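Acetyltransferase, GNAT family (Streptococcus pneumoniae, PDB 2I79) probably transfers the acetyl group of acetyl coenzyme A to an amine substrate, as other GNAT-family acetyltransferases do, and binds acetyl coenzyme A. Local coordinates at residues F21-T32 and F91-W99; A54-L62 and W114-R122. All coordinates share one frame; numbering follows the deposited sequence.

Interaction 1: residues F21-T32 and F91-W99; sequences FLNRVSLETDFT and FIVIGKRYW. With ACO (acetyl coenzyme *a), chain G.
F91 meets T32 with its ring edge, CE1 lying 4.1 Å from T32 CB, while CE2 touches the CD2 methyl of L22. I92 turns its side chain the other way, onto helix 103-117, and its backbone takes the cofactor: N donates to the acetyl O and O accepts from N4P of the pantetheine arm. V93 points the opposite way, at helix 15-26, where its CG2, anti to the backbone N, meets V25 CB tip to tip at 3.6 Å and its CG1 touches the F21 ring. I94 N donates to O9P at 2.8 Å, so the pantetheine arm runs alongside strand 87-94 like a neighbouring strand, entering the splay between it and the parallel strand 123-129, as in the GNAT fold. At G95 the chain leaves the strand, and K96 N donates to E28 OE1 (2.8 Å, 150°) from above the carboxylate plane; a water joins that oxygen to I94 O. R97 NH1 lies 3.6 Å from R24 NH1, a like-charge approach probably eased by E28 OE2, which pairs with R24 by charge alone. Y98 turns its ring edge to R24, CE1 3.5 Å from NH2, the planes nearly perpendicular (88°). W99 holds OAP of the cofactor over one face, and its rim meets the T29 methyl.

Interaction 2: residues A54-L62 and W114-R122; sequences ASSDNQITL and WAQASGILR
I60 sets its CD1 methyl squarely over the five-membered ring of W114, 3.3 Å from the centroid and only 12° off the ring normal, an unusually close CH-pi contact. CG1 of I60 is anti to the backbone N (chi1 -164°), which carries CD1 over the pyrrole side of the indole, while the CG2 branch lies by the benzo side, 3.7 Å from W114 CE3. The far end of the indole runs against backbone: W114 CH2 comes within 3.2 Å of Q59 O, and N58 C lies at the ring edge. S118 CB, one turn further along the chain, lies over the face opposite I60. Here helix 103-117, which follows the cofactor-binding strand in the GNAT fold, packs on the central sheet beside the start of strand 60-66. G119 is the first residue to leave helical backbone angles, with a positive phi. S118 OG gathers this turn, donating to A115 O and accepting from the backbone N atoms of I120 and L121, the former an ST turn. Beyond it, I120 lies across D57 at about a right angle, its CD1 3.2 Å from D57 OD1, and its CG2 meets N58 CB. The N58 amide is used away from this interface, ND2 donating to R85 O. L121 brings CD2 within 3.6 Å of N58 O and also packs on I76 of strand 69-77.

From the N terminus the chain first supplies helix 15-26 and the loop after it, the 21-32 side of interaction 1. Helix 43-55 and the start of strand 60-66 come next, giving 54-62 of interaction 2. Strand 87-94 and the turn beyond it then close the loop of interaction 1, with 58 residues between its segments, and the end of helix 103-117 closes that of interaction 2, with 51 between. The two loops therefore cross rather than nest. Their centres lie about 23 Å apart, on opposite sides of the chain's centre. Both reach the same mixed sheet: interaction 1 ties helix 15-26 to it beside acetyl coenzyme A, interaction 2 ties helix 103-117 to it.

Interaction 1: residues F21-T32 and F91-W99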
loop_
_atom_site.group_PDB
_atom_site.type_symbol
_atom_site.label_atom_id
_atom_site.label_comp_id
_atom_site.label_asym_id
_atom_site.label_seq_id
_atom_site.Cartn_x
_atom_site.Cartn_y
_atom_site.Cartn_z
ATOM N N PHE A 21 6.700 22.555 -1.742
ATOM C CA PHE A 21 5.286 22.457 -2.092
ATOM C C PHE A 21 4.564 21.400 -1.258
ATOM O O PHE A 21 3.424 21.604 -0.800
ATOM C CB PHE A 21 5.140 22.142 -3.583
ATOM C CG PHE A 21 3.729 21.883 -3.991
ATOM C CD1 PHE A 21 2.800 22.932 -4.045
ATOM C CD2 PHE A 21 3.298 20.600 -4.262
ATOM C CE1 PHE A 21 1.501 22.688 -4.384
ATOM C CE2 PHE A 21 1.976 20.366 -4.591
ATOM C CZ PHE A 21 1.094 21.410 -4.658
ATOM N N LEU A 22 5.209 20.253 -1.040
ATOM C CA LEU A 22 4.519 19.178 -0.326
ATOM C C LEU A 22 4.365 19.547 1.142
ATOM O O LEU A 22 3.379 19.241 1.745
ATOM C CB LEU A 22 5.216 17.842 -0.523
ATOM C CG LEU A 22 5.023 17.243 -1.925
ATOM C CD1 LEU A 22 6.124 16.236 -2.252
ATOM C CD2 LEU A 22 3.610 16.602 -2.065
ATOM N N ASN A 23 5.339 20.251 1.690
ATOM C CA ASN A 23 5.231 20.778 3.053
ATOM C C ASN A 23 4.119 21.820 3.160
ATOM O O ASN A 23 3.363 21.841 4.147
ATOM C CB ASN A 23 6.564 21.378 3.509
ATOM C CG ASN A 23 7.556 20.334 3.977
ATOM O OD1 ASN A 23 8.792 20.482 3.828
ATOM N ND2 ASN A 23 7.035 19.286 4.562
ATOM N N ARG A 24 3.986 22.631 2.125
ATOM C CA ARG A 24 2.891 23.620 2.101
ATOM C C ARG A 24 1.531 22.942 2.136
ATOM O O ARG A 24 0.745 23.218 3.009
ATOM C CB ARG A 24 2.990 24.562 0.895
ATOM C CG ARG A 24 1.768 25.484 0.745
ATOM C CD ARG A 24 1.995 26.612 -0.263
ATOM N NE ARG A 24 1.828 26.213 -1.686
ATOM C CZ ARG A 24 0.817 26.542 -2.516
ATOM N NH1 ARG A 24 -0.228 27.301 -2.159
ATOM N NH2 ARG A 24 0.864 26.110 -3.760
ATOM N N VAL A 25 1.269 22.022 1.214
ATOM C CA VAL A 25 -0.058 21.403 1.125
ATOM C C VAL A 25 -0.361 20.478 2.305
ATOM O O VAL A 25 -1.499 20.288 2.675
ATOM C CB VAL A 25 -0.269 20.675 -0.240
ATOM C CG1 VAL A 25 -0.171 21.667 -1.373
ATOM C CG2 VAL A 25 0.746 19.529 -0.424
ATOM N N SER A 26 0.661 19.931 2.938
ATOM C CA SER A 26 0.447 19.050 4.103
ATOM C C SER A 26 -0.231 19.803 5.306
ATOM O O SER A 26 -0.823 19.168 6.197
ATOM C CB SER A 26 1.779 18.390 4.505
ATOM O OG SER A 26 2.524 19.302 5.223
ATOM N N LEU A 27 -0.169 21.144 5.265
ATOM C CA LEU A 27 -0.696 22.042 6.266
ATOM C C LEU A 27 -2.063 22.624 5.889
ATOM O O LEU A 27 -2.735 23.231 6.733
ATOM C CB LEU A 27 0.258 23.226 6.427
ATOM C CG LEU A 27 1.675 22.930 6.891
ATOM C CD1 LEU A 27 2.482 24.187 6.785
ATOM C CD2 LEU A 27 1.666 22.390 8.307
ATOM N N GLU A 28 -2.466 22.446 4.633
ATOM C CA GLU A 28 -3.695 23.044 4.114
ATOM C C GLU A 28 -4.926 22.194 4.414
ATOM O O GLU A 28 -5.991 22.746 4.640
ATOM C CB GLU A 28 -3.594 23.273 2.601
ATOM C CG GLU A 28 -2.596 24.329 2.263
ATOM C CD GLU A 28 -2.468 24.594 0.772
ATOM O OE1 GLU A 28 -2.928 23.771 -0.045
ATOM O OE2 GLU A 28 -1.868 25.630 0.420
ATOM N N THR A 29 -4.797 20.864 4.408
ATOM C CA THR A 29 -5.940 20.001 4.709
ATOM C C THR A 29 -5.477 18.824 5.507
ATOM O O THR A 29 -4.240 18.536 5.600
ATOM C CB THR A 29 -6.630 19.443 3.424
ATOM O OG1 THR A 29 -5.859 18.377 2.874
ATOM C CG2 THR A 29 -6.845 20.517 2.333
ATOM N N ASP A 30 -6.438 18.093 6.056
ATOM C CA ASP A 30 -6.149 16.756 6.595
ATOM C C ASP A 30 -6.843 15.638 5.770
ATOM O O ASP A 30 -7.196 14.587 6.301
ATOM C CB ASP A 30 -6.481 16.697 8.099
ATOM C CG ASP A 30 -7.899 17.134 8.414
ATOM O OD1 ASP A 30 -8.657 17.518 7.485
ATOM O OD2 ASP A 30 -8.260 17.069 9.617
ATOM N N PHE A 31 -6.977 15.871 4.459
ATOM C CA PHE A 31 -7.630 14.949 3.532
ATOM C C PHE A 31 -6.732 13.795 3.057
ATOM O O PHE A 31 -7.232 12.794 2.503
ATOM C CB PHE A 31 -8.159 15.688 2.296
ATOM C CG PHE A 31 -9.408 16.485 2.534
ATOM C CD1 PHE A 31 -10.456 15.989 3.302
ATOM C CD2 PHE A 31 -9.565 17.723 1.938
ATOM C CE1 PHE A 31 -11.642 16.750 3.484
ATOM C CE2 PHE A 31 -10.719 18.484 2.126
ATOM C CZ PHE A 31 -11.755 17.998 2.896
ATOM N N THR A 32 -5.427 13.915 3.279
ATOM C CA THR A 32 -4.493 12.859 2.911
ATOM C C THR A 32 -3.620 12.486 4.100
ATOM O O THR A 32 -3.776 13.028 5.180
ATOM C CB THR A 32 -3.616 13.289 1.718
ATOM O OG1 THR A 32 -2.580 14.187 2.155
ATOM C CG2 THR A 32 -4.500 13.948 0.633
ATOM N N PHE A 91 -1.824 9.448 -6.487
ATOM C CA PHE A 91 -1.872 10.534 -5.498
ATOM C C PHE A 91 -1.860 11.879 -6.237
ATOM O O PHE A 91 -0.968 12.099 -7.063
ATOM C CB PHE A 91 -0.654 10.450 -4.575
ATOM C CG PHE A 91 -0.554 11.575 -3.591
ATOM C CD1 PHE A 91 -1.393 11.623 -2.480
ATOM C CD2 PHE A 91 0.362 12.594 -3.772
ATOM C CE1 PHE A 91 -1.299 12.668 -1.552
ATOM C CE2 PHE A 91 0.459 13.642 -2.853
ATOM C CZ PHE A 91 -0.371 13.676 -1.742
ATOM N N ILE A 92 -2.822 12.762 -5.935
ATOM C CA ILE A 92 -2.850 14.146 -6.468
ATOM C C ILE A 92 -3.084 15.168 -5.354
ATOM O O ILE A 92 -3.929 14.980 -4.479
ATOM C CB ILE A 92 -3.966 14.344 -7.545
ATOM C CG1 ILE A 92 -3.865 13.272 -8.641
ATOM C CG2 ILE A 92 -3.910 15.768 -8.219
ATOM C CD1 ILE A 92 -4.933 13.407 -9.750
ATOM N N VAL A 93 -2.355 16.275 -5.388
ATOM C CA VAL A 93 -2.662 17.373 -4.488
ATOM C C VAL A 93 -2.384 18.682 -5.200
ATOM O O VAL A 93 -1.409 18.786 -5.946
ATOM C CB VAL A 93 -1.900 17.271 -3.148
ATOM C CG1 VAL A 93 -0.391 17.181 -3.385
ATOM C CG2 VAL A 93 -2.247 18.445 -2.258
ATOM N N ILE A 94 -3.301 19.642 -4.993
ATOM C CA ILE A 94 -3.239 20.995 -5.570
ATOM C C ILE A 94 -3.198 21.975 -4.391
ATOM O O ILE A 94 -3.825 21.725 -3.350
ATOM C CB ILE A 94 -4.456 21.294 -6.486
ATOM C CG1 ILE A 94 -4.541 20.273 -7.644
ATOM C CG2 ILE A 94 -4.390 22.706 -7.080
ATOM C CD1 ILE A 94 -3.375 20.327 -8.645
ATOM N N GLY A 95 -2.401 23.043 -4.521
ATOM C CA GLY A 95 -2.427 24.121 -3.540
ATOM C C GLY A 95 -3.830 24.679 -3.427
ATOM O O GLY A 95 -4.506 24.874 -4.440
ATOM N N LYS A 96 -4.270 24.897 -2.193
ATOM C CA LYS A 96 -5.629 25.275 -1.888
ATOM C C LYS A 96 -6.007 26.535 -2.655
ATOM O O LYS A 96 -7.049 26.600 -3.288
ATOM C CB LYS A 96 -5.789 25.495 -0.381
ATOM C CG LYS A 96 -7.243 25.654 0.086
ATOM C CD LYS A 96 -7.371 25.542 1.625
ATOM C CE LYS A 96 -8.781 25.935 2.067
ATOM N NZ LYS A 96 -9.158 25.569 3.488
ATOM N N ARG A 97 -5.099 27.502 -2.630
ATOM C CA ARG A 97 -5.246 28.756 -3.365
ATOM C C ARG A 97 -5.692 28.564 -4.839
ATOM O O ARG A 97 -6.317 29.466 -5.394
ATOM C CB ARG A 97 -3.915 29.541 -3.301
ATOM C CG ARG A 97 -4.060 31.052 -3.335
ATOM C CD ARG A 97 -3.154 31.758 -2.243
ATOM N NE ARG A 97 -3.525 31.348 -0.866
ATOM C CZ ARG A 97 -2.776 30.620 -0.024
ATOM N NH1 ARG A 97 -1.547 30.189 -0.361
ATOM N NH2 ARG A 97 -3.260 30.325 1.188
ATOM N N TYR A 98 -5.395 27.406 -5.455
ATOM C CA TYR A 98 -5.719 27.161 -6.882
ATOM C C TYR A 98 -6.832 26.149 -7.163
ATOM O O TYR A 98 -7.052 25.748 -8.324
ATOM C CB TYR A 98 -4.490 26.663 -7.629
ATOM C CG TYR A 98 -3.207 27.427 -7.403
ATOM C CD1 TYR A 98 -2.246 26.941 -6.530
ATOM C CD2 TYR A 98 -2.932 28.615 -8.106
ATOM C CE1 TYR A 98 -1.048 27.611 -6.347
ATOM C CE2 TYR A 98 -1.717 29.294 -7.936
ATOM C CZ TYR A 98 -0.784 28.776 -7.049
ATOM O OH TYR A 98 0.421 29.399 -6.832
ATOM N N TRP A 99 -7.524 25.713 -6.122
ATOM C CA TRP A 99 -8.622 24.786 -6.298
ATOM C C TRP A 99 -9.740 25.335 -7.203
ATOM O O TRP A 99 -9.917 26.570 -7.353
ATOM C CB TRP A 99 -9.232 24.431 -4.955
ATOM C CG TRP A 99 -8.398 23.579 -4.063
ATOM C CD1 TRP A 99 -7.179 22.965 -4.351
ATOM C CD2 TRP A 99 -8.728 23.200 -2.730
ATOM N NE1 TRP A 99 -6.759 22.243 -3.258
ATOM C CE2 TRP A 99 -7.683 22.364 -2.256
ATOM C CE3 TRP A 99 -9.814 23.479 -1.884
ATOM C CZ2 TRP A 99 -7.689 21.822 -0.964
ATOM C CZ3 TRP A 99 -9.823 22.935 -0.600
ATOM C CH2 TRP A 99 -8.762 22.123 -0.149
HETATM N N1A ACO G . -18.296 18.496 -3.509
HETATM C C2A ACO G . -18.370 18.086 -4.793
HETATM N N3A ACO G . -17.636 18.640 -5.778
HETATM C C4A ACO G . -16.775 19.644 -5.520
HETATM C C5A ACO G . -16.623 20.135 -4.152
HETATM C C6A ACO G . -17.449 19.482 -3.127
HETATM N N6A ACO G . -17.366 19.884 -1.841
HETATM N N7A ACO G . -15.723 21.120 -4.188
HETATM C C8A ACO G . -15.326 21.238 -5.492
HETATM N N9A ACO G . -15.962 20.356 -6.280
HETATM C C1B ACO G . -15.864 20.081 -7.742
HETATM C C2B ACO G . -15.719 21.243 -8.712
HETATM O O2B ACO G . -16.986 21.786 -9.091
HETATM C C3B ACO G . -15.067 20.546 -9.880
HETATM O O3B ACO G . -15.949 19.720 -10.618
HETATM P P3B ACO G . -16.503 20.079 -12.076
HETATM O O7A ACO G . -17.460 21.167 -11.617
HETATM O O8A ACO G . -17.141 18.827 -12.629
HETATM O O9A ACO G . -15.317 20.510 -12.902
HETATM C C4B ACO G . -14.137 19.549 -9.205
HETATM O O4B ACO G . -14.744 19.225 -7.960
HETATM C C5B ACO G . -12.746 20.146 -9.033
HETATM O O5B ACO G . -12.061 19.890 -10.265
HETATM P P1A ACO G . -10.668 20.642 -10.540
HETATM O O1A ACO G . -10.810 22.116 -10.267
HETATM O O2A ACO G . -10.187 20.122 -11.879
HETATM O O3A ACO G . -9.804 20.072 -9.294
HETATM P P2A ACO G . -8.881 20.900 -8.224
HETATM O O4A ACO G . -9.655 21.687 -7.160
HETATM O O5A ACO G . -7.841 21.589 -9.074
HETATM O O6A ACO G . -8.245 19.577 -7.508
HETATM C CBP ACO G . -8.260 18.235 -5.462
HETATM C CCP ACO G . -9.035 18.752 -6.660
HETATM C CDP ACO G . -9.170 17.266 -4.695
HETATM C CEP ACO G . -6.989 17.545 -5.979
HETATM C CAP ACO G . -7.882 19.411 -4.555
HETATM O OAP ACO G . -9.053 20.020 -3.960
HETATM C C9P ACO G . -6.903 18.984 -3.474
HETATM O O9P ACO G . -5.712 18.942 -3.719
HETATM N N8P ACO G . -7.395 18.694 -2.276
HETATM C C7P ACO G . -6.593 18.311 -1.108
HETATM C C6P ACO G . -5.796 17.020 -1.293
HETATM C C5P ACO G . -6.689 15.884 -1.706
HETATM O O5P ACO G . -7.683 15.641 -1.052
HETATM N N4P ACO G . -6.338 15.201 -2.788
HETATM C C3P ACO G . -7.091 14.069 -3.305
HETATM C C2P ACO G . -6.957 12.812 -2.457
HETATM S S1P ACO G . -5.276 12.256 -2.493
HETATM C C ACO G . -5.040 11.091 -3.601
HETATM O O ACO G . -5.187 11.501 -4.729
HETATM C CH3 ACO G . -4.684 9.685 -3.154
HETATM O O HOH W 1 -4.023 21.478 -0.547
#

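Interaction 2: residues A54-L62 and W114-R122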
loop_
_atom_site.group_PDB
_atom_site.type_symbol
_atom_site.label_atom_id
_atom_site.label_comp_id
_atom_site.label_asym_id
_atom_site.label_seq_id
_atom_site.Cartn_x
_atom_site.Cartn_y
_atom_site.Cartn_z
ATOM N N ALA A 54 11.558 8.836 -12.697
ATOM C CA ALA A 54 11.943 9.048 -14.101
ATOM C C ALA A 54 12.522 7.771 -14.729
ATOM O O ALA A 54 12.307 7.511 -15.915
ATOM C CB ALA A 54 12.959 10.180 -14.211
ATOM N N SER A 55 13.243 6.987 -13.926
ATOM C CA SER A 55 13.942 5.800 -14.410
ATOM C C SER A 55 13.110 4.522 -14.376
ATOM O O SER A 55 13.608 3.469 -14.766
ATOM C CB SER A 55 15.186 5.559 -13.571
ATOM O OG SER A 55 15.223 4.203 -13.141
ATOM N N SER A 56 11.878 4.603 -13.875
ATOM C CA SER A 56 10.977 3.456 -13.724
ATOM C C SER A 56 9.934 3.544 -14.825
ATOM O O SER A 56 9.437 4.632 -15.132
ATOM C CB SER A 56 10.300 3.523 -12.341
ATOM O OG SER A 56 9.236 2.601 -12.209
ATOM N N ASP A 57 9.576 2.416 -15.418
ATOM C CA ASP A 57 8.664 2.459 -16.552
ATOM C C ASP A 57 7.179 2.354 -16.167
ATOM O O ASP A 57 6.327 2.512 -17.014
ATOM C CB ASP A 57 9.046 1.416 -17.621
ATOM C CG ASP A 57 9.331 0.044 -17.039
ATOM O OD1 ASP A 57 8.731 -0.313 -15.985
ATOM O OD2 ASP A 57 10.172 -0.685 -17.645
ATOM N N ASN A 58 6.880 2.071 -14.903
ATOM C CA ASN A 58 5.494 1.960 -14.451
ATOM C C ASN A 58 5.167 2.961 -13.327
ATOM O O ASN A 58 4.129 2.878 -12.678
ATOM C CB ASN A 58 5.143 0.499 -14.080
ATOM C CG ASN A 58 5.776 0.016 -12.758
ATOM O OD1 ASN A 58 6.725 0.587 -12.233
ATOM N ND2 ASN A 58 5.255 -1.075 -12.248
ATOM N N GLN A 59 6.057 3.927 -13.129
ATOM C CA GLN A 59 5.827 4.974 -12.182
ATOM C C GLN A 59 6.089 6.342 -12.824
ATOM O O GLN A 59 6.799 6.431 -13.832
ATOM C CB GLN A 59 6.708 4.771 -10.958
ATOM C CG GLN A 59 6.487 3.450 -10.221
ATOM C CD GLN A 59 7.405 3.296 -9.036
ATOM O OE1 GLN A 59 8.599 2.991 -9.189
ATOM N NE2 GLN A 59 6.874 3.503 -7.850
ATOM N N ILE A 60 5.505 7.396 -12.241
ATOM C CA ILE A 60 5.718 8.766 -12.705
ATOM C C ILE A 60 5.296 9.820 -11.689
ATOM O O ILE A 60 4.336 9.631 -10.942
ATOM C CB ILE A 60 4.982 9.031 -14.044
ATOM C CG1 ILE A 60 5.531 10.301 -14.720
ATOM C CG2 ILE A 60 3.500 9.146 -13.839
ATOM C CD1 ILE A 60 5.418 10.283 -16.254
ATOM N N THR A 61 6.005 10.949 -11.704
ATOM C CA THR A 61 5.609 12.149 -10.996
ATOM C C THR A 61 5.538 13.305 -11.992
ATOM O O THR A 61 6.525 13.622 -12.641
ATOM C CB THR A 61 6.585 12.527 -9.881
ATOM O OG1 THR A 61 6.653 11.469 -8.948
ATOM C CG2 THR A 61 6.148 13.824 -9.142
ATOM N N LEU A 62 4.349 13.895 -12.113
ATOM C CA LEU A 62 4.085 15.052 -12.967
ATOM C C LEU A 62 3.823 16.287 -12.123
ATOM O O LEU A 62 3.093 16.234 -11.129
ATOM C CB LEU A 62 2.861 14.815 -13.845
ATOM C CG LEU A 62 2.927 13.758 -14.970
ATOM C CD1 LEU A 62 1.559 13.634 -15.648
ATOM C CD2 LEU A 62 3.989 14.066 -16.005
ATOM N N TRP A 114 -0.594 9.027 -19.683
ATOM C CA TRP A 114 0.713 8.408 -19.524
ATOM C C TRP A 114 0.533 6.928 -19.146
ATOM O O TRP A 114 1.193 6.053 -19.707
ATOM C CB TRP A 114 1.569 9.146 -18.479
ATOM C CG TRP A 114 2.931 8.521 -18.309
ATOM C CD1 TRP A 114 4.064 8.819 -19.012
ATOM C CD2 TRP A 114 3.287 7.446 -17.422
ATOM N NE1 TRP A 114 5.095 8.010 -18.619
ATOM C CE2 TRP A 114 4.647 7.155 -17.647
ATOM C CE3 TRP A 114 2.589 6.699 -16.465
ATOM C CZ2 TRP A 114 5.324 6.171 -16.934
ATOM C CZ3 TRP A 114 3.260 5.721 -15.773
ATOM C CH2 TRP A 114 4.612 5.464 -16.010
ATOM N N ALA A 115 -0.377 6.648 -18.217
ATOM C CA ALA A 115 -0.554 5.294 -17.728
ATOM C C ALA A 115 -0.980 4.379 -18.874
ATOM O O ALA A 115 -0.467 3.278 -19.019
ATOM C CB ALA A 115 -1.564 5.264 -16.587
ATOM N N GLN A 116 -1.912 4.863 -19.687
ATOM C CA GLN A 116 -2.343 4.183 -20.912
ATOM C C GLN A 116 -1.186 3.899 -21.878
ATOM O O GLN A 116 -1.045 2.782 -22.384
ATOM C CB GLN A 116 -3.439 5.009 -21.619
ATOM C CG GLN A 116 -4.786 5.010 -20.881
ATOM C CD GLN A 116 -5.784 6.063 -21.374
ATOM O OE1 GLN A 116 -5.424 7.039 -22.046
ATOM N NE2 GLN A 116 -7.045 5.878 -21.019
ATOM N N ALA A 117 -0.333 4.887 -22.113
ATOM C CA ALA A 117 0.738 4.725 -23.081
ATOM C C ALA A 117 1.867 3.795 -22.595
ATOM O O ALA A 117 2.572 3.193 -23.413
ATOM C CB ALA A 117 1.287 6.087 -23.475
ATOM N N SER A 118 2.029 3.664 -21.278
ATOM C CA SER A 118 3.164 2.941 -20.692
ATOM C C SER A 118 3.277 1.482 -21.138
ATOM O O SER A 118 4.380 0.913 -21.139
ATOM C CB SER A 118 3.107 2.991 -19.163
ATOM O OG SER A 118 2.107 2.119 -18.664
ATOM N N GLY A 119 2.148 0.865 -21.474
ATOM C CA GLY A 119 2.133 -0.537 -21.879
ATOM C C GLY A 119 2.270 -1.522 -20.729
ATOM O O GLY A 119 2.315 -2.728 -20.953
ATOM N N ILE A 120 2.315 -1.013 -19.498
ATOM C CA ILE A 120 2.531 -1.843 -18.304
ATOM C C ILE A 120 1.341 -1.691 -17.354
ATOM O O ILE A 120 0.799 -2.678 -16.863
ATOM C CB ILE A 120 3.835 -1.458 -17.578
ATOM C CG1 ILE A 120 5.012 -1.427 -18.572
ATOM C CG2 ILE A 120 4.142 -2.445 -16.409
ATOM C CD1 ILE A 120 6.274 -0.687 -18.078
ATOM N N LEU A 121 0.933 -0.448 -17.091
ATOM C CA LEU A 121 -0.159 -0.230 -16.161
ATOM C C LEU A 121 -1.442 -0.603 -16.865
ATOM O O LEU A 121 -1.674 -0.196 -18.022
ATOM C CB LEU A 121 -0.182 1.208 -15.638
ATOM C CG LEU A 121 1.048 1.633 -14.821
ATOM C CD1 LEU A 121 1.000 3.103 -14.545
ATOM C CD2 LEU A 121 1.239 0.822 -13.498
ATOM N N ARG A 122 -2.232 -1.439 -16.178
ATOM C CA ARG A 122 -3.577 -1.817 -16.591
ATOM C C ARG A 122 -4.643 -1.489 -15.523
ATOM O O ARG A 122 -5.810 -1.845 -15.657
ATOM C CB ARG A 122 -3.607 -3.312 -16.898
ATOM C CG ARG A 122 -2.587 -3.768 -17.951
ATOM C CD ARG A 122 -2.751 -3.084 -19.319
ATOM N NE ARG A 122 -4.093 -3.285 -19.869
ATOM C CZ ARG A 122 -4.530 -4.436 -20.380
ATOM N NH1 ARG A 122 -3.733 -5.495 -20.454
ATOM N NH2 ARG A 122 -5.773 -4.533 -20.828
#